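PDB 6QGI: VP5 from Halorubrum pleomorphic virus 2, which serves as an envelope protein that probably mediates fusion between the viral membrane and that of its archaeal host cell. Local coordinates for residues T72-T75 and D76-A80; P467-D470 and S471-I474; I246-W249 and V250-Y254; L267-P270 and R271-A274; I474-E477 and E478-L482. All blocks are in the same frame, centred on the assembly; numbering follows the deposited sequence.

Contact 1 of 5, residues T72-T75 and D76-A80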
loop_
_atom_site.group_PDB
_atom_site.type_symbol
_atom_site.label_atom_id
_atom_site.label_comp_id
_atom_site.label_asym_id
_atom_site.label_seq_id
_atom_site.Cartn_x
_atom_site.Cartn_y
_atom_site.Cartn_z
ATOM N N THR A 72 15.605 -0.126 10.298
ATOM C CA THR A 72 15.194 1.047 11.071
ATOM C C THR A 72 15.360 0.754 12.567
ATOM O O THR A 72 15.942 1.581 13.273
ATOM C CB THR A 72 13.771 1.464 10.681
ATOM O OG1 THR A 72 13.759 1.717 9.279
ATOM C CG2 THR A 72 13.293 2.710 11.413
ATOM N N ALA A 73 14.898 -0.435 13.027
ATOM C CA ALA A 73 15.010 -0.886 14.418
ATOM C C ALA A 73 16.459 -0.843 14.875
ATOM O O ALA A 73 16.743 -0.253 15.918
ATOM C CB ALA A 73 14.448 -2.293 14.568
ATOM N N TYR A 74 17.377 -1.387 14.050
ATOM C CA TYR A 74 18.811 -1.413 14.318
ATOM C C TYR A 74 19.423 -0.007 14.421
ATOM O O TYR A 74 20.219 0.216 15.322
ATOM C CB TYR A 74 19.545 -2.210 13.243
ATOM C CG TYR A 74 19.803 -3.661 13.584
ATOM C CD1 TYR A 74 20.582 -4.010 14.686
ATOM C CD2 TYR A 74 19.355 -4.684 12.753
ATOM C CE1 TYR A 74 20.854 -5.345 14.984
ATOM C CE2 TYR A 74 19.627 -6.020 13.038
ATOM C CZ TYR A 74 20.373 -6.346 14.157
ATOM O OH TYR A 74 20.643 -7.658 14.447
ATOM N N THR A 75 19.041 0.935 13.527
ATOM C CA THR A 75 19.539 2.319 13.539
ATOM C C THR A 75 19.268 2.969 14.916
ATOM O O THR A 75 20.206 3.475 15.525
ATOM C CB THR A 75 18.932 3.128 12.370
ATOM O OG1 THR A 75 19.320 2.534 11.131
ATOM C CG2 THR A 75 19.366 4.586 12.373
ATOM N N ASP A 76 18.016 2.895 15.418
ATOM C CA ASP A 76 17.593 3.466 16.704
ATOM C C ASP A 76 18.221 2.752 17.893
ATOM O O ASP A 76 18.553 3.400 18.884
ATOM C CB ASP A 76 16.062 3.416 16.845
ATOM C CG ASP A 76 15.282 4.375 15.962
ATOM O OD1 ASP A 76 15.906 5.286 15.368
ATOM O OD2 ASP A 76 14.045 4.224 15.876
ATOM N N ALA A 77 18.345 1.418 17.805
ATOM C CA ALA A 77 18.923 0.568 18.843
ATOM C C ALA A 77 20.417 0.832 18.992
ATOM O O ALA A 77 20.885 0.999 20.120
ATOM C CB ALA A 77 18.681 -0.893 18.513
ATOM N N LYS A 78 21.157 0.893 17.860
ATOM C CA LYS A 78 22.599 1.152 17.846
ATOM C C LYS A 78 22.912 2.564 18.344
ATOM O O LYS A 78 23.824 2.700 19.158
ATOM C CB LYS A 78 23.211 0.914 16.460
ATOM C CG LYS A 78 23.354 -0.568 16.128
ATOM C CD LYS A 78 23.942 -0.823 14.754
ATOM C CE LYS A 78 23.834 -2.285 14.415
ATOM N NZ LYS A 78 24.405 -2.563 13.083
ATOM N N ILE A 79 22.131 3.596 17.912
ATOM C CA ILE A 79 22.323 4.995 18.333
ATOM C C ILE A 79 22.204 5.096 19.865
ATOM O O ILE A 79 23.122 5.620 20.501
ATOM C CB ILE A 79 21.378 5.983 17.588
ATOM C CG1 ILE A 79 21.862 6.178 16.139
ATOM C CG2 ILE A 79 21.286 7.349 18.306
ATOM C CD1 ILE A 79 20.845 6.689 15.198
ATOM N N ALA A 80 21.118 4.538 20.446
ATOM C CA ALA A 80 20.873 4.524 21.893
ATOM C C ALA A 80 21.967 3.758 22.643
ATOM O O ALA A 80 22.352 4.171 23.737
ATOM C CB ALA A 80 19.520 3.910 22.188
#
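Tyr74 and Lys78, one helical turn apart on helix 66-86, send their side chains across one another at a slant: the lysine passes CE beside the ring at CD1, 3.7 Å away. Lys78 starts with CG opposite its own carbonyl carbon (chi1 -75°) and stays extended from there, which carries CB and CG past Tyr74 O, with CG 3.3 Å from that oxygen. At its tip, NZ is held by Thr469 O, His468 ND1 and Asn472 O. Thr75 and Ile79 behave differently. They run side by side in the same direction, Thr75 CG2 lying 3.8 Å from Ile79 CD1, while Thr75 OG1 turns back to His71 O. The helix itself is pinned by successive i to i+4 bonds, the shortest from Lys78 N to Tyr74 O at 2.8 Å; Asp76 N reaches Thr72 O at 3.3 Å and Ile79 N reaches Thr75 O at 3.1 Å. Ala73 and Ala77 pack their small methyls on helices 91-133 and 225-253. The contact as a whole is buried. Asp76 OD2 forms a salt bridge with Arg271 NH1, whereas the Lys78 ammonium has three hydrogen-bond acceptors instead of an acid. The three grips on NZ would compensate for burying its charge, and they tie the 467-474 loop to this helix.

Contact 2 of 5, residues P467-D470 and S471-I474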
loop_
_atom_site.group_PDB
_atom_site.type_symbol
_atom_site.label_atom_id
_atom_site.label_comp_id
_atom_site.label_asym_id
_atom_site.label_seq_id
_atom_site.Cartn_x
_atom_site.Cartn_y
_atom_site.Cartn_z
ATOM N N PRO A 467 22.706 -2.497 4.724
ATOM C CA PRO A 467 21.747 -2.901 5.760
ATOM C C PRO A 467 22.476 -3.263 7.042
ATOM O O PRO A 467 23.637 -3.640 6.981
ATOM C CB PRO A 467 21.042 -4.110 5.133
ATOM C CG PRO A 467 21.448 -4.100 3.686
ATOM C CD PRO A 467 22.813 -3.539 3.693
ATOM N N HIS A 468 21.812 -3.112 8.189
ATOM C CA HIS A 468 22.387 -3.411 9.492
ATOM C C HIS A 468 22.455 -4.901 9.763
ATOM O O HIS A 468 21.610 -5.678 9.313
ATOM C CB HIS A 468 21.581 -2.742 10.597
ATOM C CG HIS A 468 21.790 -1.272 10.715
ATOM N ND1 HIS A 468 22.758 -0.748 11.542
ATOM C CD2 HIS A 468 21.085 -0.257 10.171
ATOM C CE1 HIS A 468 22.637 0.565 11.451
ATOM N NE2 HIS A 468 21.653 0.908 10.625
ATOM N N THR A 469 23.469 -5.280 10.536
ATOM C CA THR A 469 23.808 -6.622 11.001
ATOM C C THR A 469 24.308 -6.461 12.429
ATOM O O THR A 469 24.465 -5.332 12.899
ATOM C CB THR A 469 24.880 -7.282 10.079
ATOM O OG1 THR A 469 26.164 -6.701 10.315
ATOM C CG2 THR A 469 24.526 -7.246 8.594
ATOM N N ASP A 470 24.580 -7.569 13.119
ATOM C CA ASP A 470 25.109 -7.503 14.478
ATOM C C ASP A 470 26.585 -7.065 14.509
ATOM O O ASP A 470 27.071 -6.714 15.574
ATOM C CB ASP A 470 24.928 -8.849 15.214
ATOM C CG ASP A 470 25.138 -10.120 14.400
ATOM O OD1 ASP A 470 25.827 -10.057 13.357
ATOM O OD2 ASP A 470 24.631 -11.186 14.825
ATOM N N SER A 471 27.314 -7.122 13.392
ATOM C CA SER A 471 28.728 -6.720 13.406
ATOM C C SER A 471 29.012 -5.393 12.663
ATOM O O SER A 471 30.145 -4.912 12.732
ATOM C CB SER A 471 29.601 -7.831 12.832
ATOM O OG SER A 471 29.238 -8.139 11.497
ATOM N N ASN A 472 28.015 -4.788 11.984
ATOM C CA ASN A 472 28.278 -3.557 11.231
ATOM C C ASN A 472 27.884 -2.264 11.992
ATOM O O ASN A 472 27.357 -2.331 13.104
ATOM C CB ASN A 472 27.603 -3.597 9.852
ATOM C CG ASN A 472 26.119 -3.722 9.847
ATOM O OD1 ASN A 472 25.456 -3.550 10.856
ATOM N ND2 ASN A 472 25.599 -4.040 8.698
ATOM N N TYR A 473 28.173 -1.084 11.367
ATOM C CA TYR A 473 27.949 0.288 11.866
ATOM C C TYR A 473 28.657 0.472 13.213
ATOM O O TYR A 473 28.070 0.893 14.214
ATOM C CB TYR A 473 26.451 0.629 11.909
ATOM C CG TYR A 473 25.878 0.844 10.527
ATOM C CD1 TYR A 473 25.904 2.099 9.930
ATOM C CD2 TYR A 473 25.356 -0.217 9.792
ATOM C CE1 TYR A 473 25.415 2.297 8.642
ATOM C CE2 TYR A 473 24.814 -0.021 8.522
ATOM C CZ TYR A 473 24.856 1.239 7.948
ATOM O OH TYR A 473 24.374 1.460 6.690
ATOM N N ILE A 474 29.955 0.137 13.200
ATOM C CA ILE A 474 30.867 0.195 14.337
ATOM C C ILE A 474 31.939 1.268 14.079
ATOM O O ILE A 474 32.835 1.453 14.905
ATOM C CB ILE A 474 31.479 -1.209 14.618
ATOM C CG1 ILE A 474 32.322 -1.730 13.417
ATOM C CG2 ILE A 474 30.374 -2.207 15.004
ATOM C CD1 ILE A 474 33.331 -2.863 13.743
#
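His468 and Tyr473 stack across a turn in the loop that leads into helix 476-496. The loop contains an ST turn, in which Thr469 OG1 accepts from Ser471 N at 3.3 Å, a weak bond; the same OG1 also takes a weak bond from Asn472 N. Among the aromatic contacts, the two rings form an offset stack with centroids 4.0 Å apart and planes 29° from parallel. Tyr473 CE2 sits over the middle of the imidazole, whereas His468 CE1 lies nearer the rim of the phenol face. Both rings are also fixed beyond the stack, the imidazole by Lys78 at ND1 and the phenol by a bond from Tyr473 OH to Glu466 O. The remaining bonds run from side chain to backbone. Asn472 folds back over the loop, its CG standing between its own N and carbonyl carbon (chi1 61°), and its amide thereby faces the backbone of 467-469. ND2 points to Pro467 O, a short but bent and therefore weak bond of 2.6 Å. The other end of the amide is held more firmly: Thr469 N comes to Asn472 OD1 at 2.7 Å, with 158° at the hydrogen and the donor tilted 33° from the plane of the amide carbonyl.

Contact 3 of 5, residues I246-W249 and V250-Y254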
loop_
_atom_site.group_PDB
_atom_site.type_symbol
_atom_site.label_atom_id
_atom_site.label_comp_id
_atom_site.label_asym_id
_atom_site.label_seq_id
_atom_site.Cartn_x
_atom_site.Cartn_y
_atom_site.Cartn_z
ATOM N N ILE A 246 21.097 -7.374 18.463
ATOM C CA ILE A 246 21.609 -6.203 19.175
ATOM C C ILE A 246 22.354 -6.673 20.440
ATOM O O ILE A 246 23.362 -6.062 20.787
ATOM C CB ILE A 246 20.545 -5.087 19.446
ATOM C CG1 ILE A 246 21.206 -3.708 19.675
ATOM C CG2 ILE A 246 19.548 -5.434 20.566
ATOM C CD1 ILE A 246 21.790 -3.043 18.456
ATOM N N SER A 247 21.923 -7.803 21.057
ATOM C CA SER A 247 22.591 -8.406 22.220
ATOM C C SER A 247 23.981 -8.908 21.825
ATOM O O SER A 247 24.901 -8.886 22.647
ATOM C CB SER A 247 21.758 -9.545 22.799
ATOM O OG SER A 247 22.301 -9.994 24.030
ATOM N N THR A 248 24.124 -9.348 20.556
ATOM C CA THR A 248 25.379 -9.809 19.963
ATOM C C THR A 248 26.206 -8.568 19.593
ATOM O O THR A 248 27.395 -8.527 19.895
ATOM C CB THR A 248 25.097 -10.744 18.766
ATOM O OG1 THR A 248 24.300 -11.843 19.211
ATOM C CG2 THR A 248 26.372 -11.270 18.108
ATOM N N TRP A 249 25.565 -7.550 18.976
ATOM C CA TRP A 249 26.191 -6.291 18.556
ATOM C C TRP A 249 26.828 -5.562 19.742
ATOM O O TRP A 249 27.966 -5.121 19.626
ATOM C CB TRP A 249 25.186 -5.373 17.830
ATOM C CG TRP A 249 25.831 -4.167 17.211
ATOM C CD1 TRP A 249 26.396 -4.088 15.975
ATOM C CD2 TRP A 249 26.015 -2.882 17.819
ATOM N NE1 TRP A 249 26.939 -2.843 15.780
ATOM C CE2 TRP A 249 26.696 -2.071 16.885
ATOM C CE3 TRP A 249 25.668 -2.331 19.068
ATOM C CZ2 TRP A 249 27.036 -0.741 17.154
ATOM C CZ3 TRP A 249 26.005 -1.014 19.332
ATOM C CH2 TRP A 249 26.687 -0.236 18.386
ATOM N N VAL A 250 26.108 -5.467 20.879
ATOM C CA VAL A 250 26.571 -4.827 22.113
ATOM C C VAL A 250 27.805 -5.582 22.644
ATOM O O VAL A 250 28.808 -4.941 22.954
ATOM C CB VAL A 250 25.438 -4.710 23.180
ATOM C CG1 VAL A 250 25.978 -4.235 24.526
ATOM C CG2 VAL A 250 24.329 -3.773 22.706
ATOM N N SER A 251 27.752 -6.931 22.682
ATOM C CA SER A 251 28.855 -7.782 23.147
ATOM C C SER A 251 30.124 -7.642 22.288
ATOM O O SER A 251 31.227 -7.734 22.828
ATOM C CB SER A 251 28.426 -9.244 23.183
ATOM O OG SER A 251 27.476 -9.467 24.210
ATOM N N ASN A 252 29.972 -7.414 20.973
ATOM C CA ASN A 252 31.104 -7.273 20.052
ATOM C C ASN A 252 31.716 -5.860 20.077
ATOM O O ASN A 252 32.905 -5.703 19.785
ATOM C CB ASN A 252 30.679 -7.618 18.616
ATOM C CG ASN A 252 30.082 -8.995 18.409
ATOM O OD1 ASN A 252 30.130 -9.883 19.276
ATOM N ND2 ASN A 252 29.479 -9.197 17.244
ATOM N N VAL A 253 30.903 -4.843 20.418
ATOM C CA VAL A 253 31.270 -3.423 20.422
ATOM C C VAL A 253 31.795 -2.963 21.801
ATOM O O VAL A 253 32.761 -2.198 21.841
ATOM C CB VAL A 253 30.046 -2.596 19.937
ATOM C CG1 VAL A 253 30.133 -1.123 20.313
ATOM C CG2 VAL A 253 29.864 -2.749 18.437
ATOM N N TYR A 254 31.176 -3.429 22.909
ATOM C CA TYR A 254 31.549 -3.055 24.279
ATOM C C TYR A 254 33.008 -3.376 24.589
ATOM O O TYR A 254 33.429 -4.535 24.531
ATOM C CB TYR A 254 30.633 -3.726 25.308
ATOM C CG TYR A 254 30.639 -3.035 26.651
ATOM C CD1 TYR A 254 29.885 -1.885 26.867
ATOM C CD2 TYR A 254 31.378 -3.541 27.714
ATOM C CE1 TYR A 254 29.883 -1.244 28.103
ATOM C CE2 TYR A 254 31.367 -2.922 28.962
ATOM C CZ TYR A 254 30.621 -1.769 29.151
ATOM O OH TYR A 254 30.616 -1.148 30.370
#
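Val253 drops its CG2 methyl onto the face of the Trp249 indole, a CH-pi contact 3.7 Å from the centroid of the six-membered ring and only 17° off its normal. CG1 lies over the same face, above Trp249 CH2 at 4.0 Å, so both methyls rest on the six-membered ring. With CG anti to the backbone N (chi1 -172°), the indole stands out from the helix and turns one face to Val253. Val250 CG2 sits at the CE3 edge of the indole, 4.1 Å from Trp249 CE3, and 4.4 Å from Ile246 CG1, between the two larger side chains. On another side of the helix, Thr248 and Asn252 run alongside each other, with Thr248 CG2 3.8 Å from Asn252 ND2. Val250 N gives Ile246 O a bond of 2.8 Å. The one from Val253 N to Trp249 O is weak, while Tyr254 N still bonds Val250 O; Tyr254 is the first residue to leave helical phi/psi. NE1, at the pyrrole edge of the indole, bonds Asn472 O, and Ile474 packs against both Trp249 and Val253. Such i to i+4 packing of an aliphatic branch over an aromatic face marks the last turn of helix 225-253, where this helix lies against helices 66-86 and 91-133.

Contact 4 of 5, residues L267-P270 and R271-A274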
loop_
_atom_site.group_PDB
_atom_site.type_symbol
_atom_site.label_atom_id
_atom_site.label_comp_id
_atom_site.label_asym_id
_atom_site.label_seq_id
_atom_site.Cartn_x
_atom_site.Cartn_y
_atom_site.Cartn_z
ATOM N N LEU A 267 23.127 13.231 14.624
ATOM C CA LEU A 267 22.584 12.565 13.440
ATOM C C LEU A 267 21.044 12.480 13.491
ATOM O O LEU A 267 20.459 12.118 14.517
ATOM C CB LEU A 267 23.250 11.166 13.283
ATOM C CG LEU A 267 22.603 10.042 12.420
ATOM C CD1 LEU A 267 22.494 10.409 10.979
ATOM C CD2 LEU A 267 23.423 8.786 12.472
ATOM N N VAL A 268 20.408 12.860 12.366
ATOM C CA VAL A 268 18.959 12.817 12.151
ATOM C C VAL A 268 18.699 11.561 11.317
ATOM O O VAL A 268 19.132 11.489 10.160
ATOM C CB VAL A 268 18.393 14.114 11.501
ATOM C CG1 VAL A 268 16.875 14.039 11.350
ATOM C CG2 VAL A 268 18.791 15.357 12.292
ATOM N N THR A 269 18.059 10.549 11.940
ATOM C CA THR A 269 17.785 9.229 11.360
ATOM C C THR A 269 16.884 9.311 10.110
ATOM O O THR A 269 16.040 10.211 10.040
ATOM C CB THR A 269 17.157 8.273 12.408
ATOM O OG1 THR A 269 15.784 8.596 12.643
ATOM C CG2 THR A 269 17.925 8.227 13.714
ATOM N N PRO A 270 17.011 8.359 9.141
ATOM C CA PRO A 270 16.116 8.375 7.967
ATOM C C PRO A 270 14.642 8.370 8.384
ATOM O O PRO A 270 13.835 9.077 7.780
ATOM C CB PRO A 270 16.494 7.093 7.221
ATOM C CG PRO A 270 17.886 6.813 7.639
ATOM C CD PRO A 270 17.945 7.215 9.076
ATOM N N ARG A 271 14.323 7.628 9.472
ATOM C CA ARG A 271 12.999 7.526 10.096
ATOM C C ARG A 271 12.544 8.910 10.591
ATOM O O ARG A 271 11.441 9.325 10.248
ATOM C CB ARG A 271 13.039 6.505 11.253
ATOM C CG ARG A 271 11.704 6.274 11.942
ATOM C CD ARG A 271 11.880 6.000 13.423
ATOM N NE ARG A 271 10.605 5.649 14.047
ATOM C CZ ARG A 271 10.446 5.294 15.320
ATOM N NH1 ARG A 271 11.493 5.245 16.136
ATOM N NH2 ARG A 271 9.246 4.982 15.786
ATOM N N GLU A 272 13.405 9.630 11.360
ATOM C CA GLU A 272 13.122 10.973 11.887
ATOM C C GLU A 272 12.856 11.973 10.747
ATOM O O GLU A 272 11.873 12.707 10.820
ATOM C CB GLU A 272 14.273 11.468 12.772
ATOM C CG GLU A 272 13.978 12.751 13.535
ATOM C CD GLU A 272 15.129 13.338 14.338
ATOM O OE1 GLU A 272 16.194 12.685 14.437
ATOM O OE2 GLU A 272 14.964 14.460 14.870
ATOM N N ARG A 273 13.712 11.979 9.698
ATOM C CA ARG A 273 13.577 12.847 8.523
ATOM C C ARG A 273 12.213 12.629 7.833
ATOM O O ARG A 273 11.538 13.612 7.513
ATOM C CB ARG A 273 14.731 12.607 7.535
ATOM C CG ARG A 273 14.912 13.724 6.513
ATOM C CD ARG A 273 15.990 13.406 5.492
ATOM N NE ARG A 273 17.341 13.580 6.034
ATOM C CZ ARG A 273 18.083 14.671 5.862
ATOM N NH1 ARG A 273 17.627 15.694 5.154
ATOM N NH2 ARG A 273 19.298 14.740 6.396
ATOM N N ALA A 274 11.793 11.354 7.651
ATOM C CA ALA A 274 10.502 11.003 7.041
ATOM C C ALA A 274 9.315 11.414 7.930
ATOM O O ALA A 274 8.265 11.778 7.403
ATOM C CB ALA A 274 10.443 9.516 6.751
#
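Thr269 OG1 receives the backbone N-H of Glu272 in a bond of 2.9 Å with an angle of 159°, the classic N-cap of helix 270-279. The hydroxyl is placed for this by its first torsion (chi1 75°), which sets OG1 between the backbone N and the carbonyl carbon of its own residue, with CG2 facing helix 66-86. OG1 also lies 3.2 Å from Glu272 CB, so the threonine and the glutamate meet at about a right angle at the mouth of the helix. The cap residue contributes its carbonyl as well: Arg273 N bonds Thr269 O, and Ala274 N bonds Pro270 O. Pro270, the first helical residue, has no N-H to satisfy, which suits this opening position.

Further out, the Thr269 side chain packs on Thr75, Asp76 and Ile79 of helix 66-86, which sets the cap against that helix. The end of Arg271 leads off to Leu20 O, which accepts from NE. Pro270 and Arg273 both touch Asn486 on helix 476-496, and Ala274 rests on helix 285-292.

Back toward the preceding loop, Val268 lies across Glu272. The glutamate leaves the helix extended and brings its carboxylate over the valine, a contact of a methyl with a carboxylate and not a polar bond: Glu272 CD is 3.5 Å from Val268 CG1, and Glu272 OE1 lies 3.4 Å from Val268 CG1.

Contact 5 of 5, residues I474-E477 and E478-L482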
loop_
_atom_site.group_PDB
_atom_site.type_symbol
_atom_site.label_atom_id
_atom_site.label_comp_id
_atom_site.label_asym_id
_atom_site.label_seq_id
_atom_site.Cartn_x
_atom_site.Cartn_y
_atom_site.Cartn_z
ATOM N N ILE A 474 29.955 0.137 13.200
ATOM C CA ILE A 474 30.867 0.195 14.337
ATOM C C ILE A 474 31.939 1.268 14.079
ATOM O O ILE A 474 32.835 1.453 14.905
ATOM C CB ILE A 474 31.479 -1.209 14.618
ATOM C CG1 ILE A 474 32.322 -1.730 13.417
ATOM C CG2 ILE A 474 30.374 -2.207 15.004
ATOM C CD1 ILE A 474 33.331 -2.863 13.743
ATOM N N THR A 475 31.831 1.984 12.937
ATOM C CA THR A 475 32.742 3.065 12.544
ATOM C C THR A 475 31.936 4.322 12.227
ATOM O O THR A 475 30.773 4.221 11.832
ATOM C CB THR A 475 33.653 2.675 11.344
ATOM O OG1 THR A 475 32.929 2.752 10.115
ATOM C CG2 THR A 475 34.316 1.311 11.499
ATOM N N GLN A 476 32.573 5.498 12.376
ATOM C CA GLN A 476 31.996 6.817 12.108
ATOM C C GLN A 476 31.660 6.974 10.617
ATOM O O GLN A 476 30.581 7.480 10.293
ATOM C CB GLN A 476 32.963 7.929 12.566
ATOM C CG GLN A 476 32.386 9.350 12.529
ATOM C CD GLN A 476 31.361 9.592 13.605
ATOM O OE1 GLN A 476 31.670 9.617 14.799
ATOM N NE2 GLN A 476 30.114 9.777 13.202
ATOM N N GLU A 477 32.575 6.524 9.724
ATOM C CA GLU A 477 32.436 6.576 8.266
ATOM C C GLU A 477 31.107 5.940 7.831
ATOM O O GLU A 477 30.352 6.567 7.085
ATOM C CB GLU A 477 33.633 5.875 7.596
ATOM C CG GLU A 477 33.712 6.068 6.087
ATOM C CD GLU A 477 34.824 5.335 5.353
ATOM O OE1 GLU A 477 35.482 4.458 5.960
ATOM O OE2 GLU A 477 35.030 5.636 4.155
ATOM N N GLU A 478 30.811 4.724 8.352
ATOM C CA GLU A 478 29.588 3.952 8.101
ATOM C C GLU A 478 28.332 4.760 8.437
ATOM O O GLU A 478 27.411 4.815 7.622
ATOM C CB GLU A 478 29.596 2.653 8.924
ATOM C CG GLU A 478 30.495 1.561 8.373
ATOM C CD GLU A 478 30.517 0.312 9.232
ATOM O OE1 GLU A 478 29.693 -0.595 8.975
ATOM O OE2 GLU A 478 31.347 0.240 10.166
ATOM N N TRP A 479 28.312 5.399 9.626
ATOM C CA TRP A 479 27.201 6.211 10.124
ATOM C C TRP A 479 27.036 7.527 9.358
ATOM O O TRP A 479 25.901 7.954 9.139
ATOM C CB TRP A 479 27.379 6.492 11.613
ATOM C CG TRP A 479 26.982 5.336 12.475
ATOM C CD1 TRP A 479 27.814 4.486 13.139
ATOM C CD2 TRP A 479 25.648 4.879 12.734
ATOM N NE1 TRP A 479 27.081 3.547 13.827
ATOM C CE2 TRP A 479 25.747 3.762 13.592
ATOM C CE3 TRP A 479 24.370 5.313 12.330
ATOM C CZ2 TRP A 479 24.619 3.073 14.058
ATOM C CZ3 TRP A 479 23.253 4.639 12.803
ATOM C CH2 TRP A 479 23.382 3.537 13.662
ATOM N N ASP A 480 28.163 8.166 8.962
ATOM C CA ASP A 480 28.186 9.409 8.184
ATOM C C ASP A 480 27.657 9.149 6.761
ATOM O O ASP A 480 26.921 9.978 6.214
ATOM C CB ASP A 480 29.611 10.007 8.142
ATOM C CG ASP A 480 30.151 10.568 9.458
ATOM O OD1 ASP A 480 29.362 10.697 10.424
ATOM O OD2 ASP A 480 31.360 10.889 9.516
ATOM N N GLN A 481 28.009 7.975 6.193
ATOM C CA GLN A 481 27.580 7.523 4.869
ATOM C C GLN A 481 26.075 7.251 4.861
ATOM O O GLN A 481 25.413 7.606 3.886
ATOM C CB GLN A 481 28.355 6.270 4.439
ATOM C CG GLN A 481 28.512 6.147 2.924
ATOM C CD GLN A 481 29.037 4.805 2.459
ATOM O OE1 GLN A 481 29.165 3.840 3.226
ATOM N NE2 GLN A 481 29.342 4.712 1.173
ATOM N N LEU A 482 25.534 6.645 5.954
ATOM C CA LEU A 482 24.100 6.368 6.116
ATOM C C LEU A 482 23.339 7.694 6.025
ATOM O O LEU A 482 22.416 7.822 5.218
ATOM C CB LEU A 482 23.828 5.650 7.467
ATOM C CG LEU A 482 22.370 5.220 7.767
ATOM C CD1 LEU A 482 22.320 3.872 8.443
ATOM C CD2 LEU A 482 21.653 6.239 8.641
#
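Glu478 folds back on Thr475 in a capping box that opens helix 476-496. Its CB lies 3.5 Å from Thr475 O. CG, placed opposite the residue's own carbonyl carbon (chi1 -77°), comes to 3.2 Å from Thr475 OG1, and CD passes the same oxygen before the carboxylate divides. OE2 is met by Thr475 OG1 at 3.0 Å, through the lone pair that faces away from OE1. It also takes weak bonds from two backbone donors, Thr475 N at 3.3 Å and Ile474 N. OE1 turns to the N-H of Tyr473, just before the contact. In return, Glu478 N bonds weakly to Thr475 OG1 at 3.4 Å, so the hydroxyl both gives and receives.

Trp479 follows with the edge of its indole: CD1 is 3.2 Å from Thr475 O, near the ring plane, while NE1 bonds Tyr473 O and the ring packs on helix 66-86. On the exposed side, Gln476 NE2 reaches Asp480 OD1 at 3.0 Å, coming in from 39° above the carboxylate plane; the other end of that amide, OE1, accepts from Glu263 N.

Four donors, two of them weakly bonded, meet the two oxygens of the Glu478 carboxylate at the N-terminal end of a helix. Together with the helix dipole they would probably favour its charged form, and they are consistent with a defined start for the helix after the 467-474 loop.

In the fold
The five contacts gather at one end of the molecule, their centres 22 to 35 Å from the centre of the chain and all on the same side of it. Contact 1 touches each of the other four, with centres 10 to 13 Å away. Contact 2 joins it to contacts 3 and 5: the 467-474 loop lies about 10 Å, centre to centre, from each and runs into contact 5 through Ile474, whose CG2 also packs 3.5 Å from Val253 CG2. On the other flank, Leu267 CD2 meets Trp479 CE3 at 3.6 Å, linking contacts 4 and 5. Contacts 3 and 4 stay apart, their nearest atoms about 11 Å away. Helices 66-86, 225-253, 270-279 and 476-496 are thereby connected.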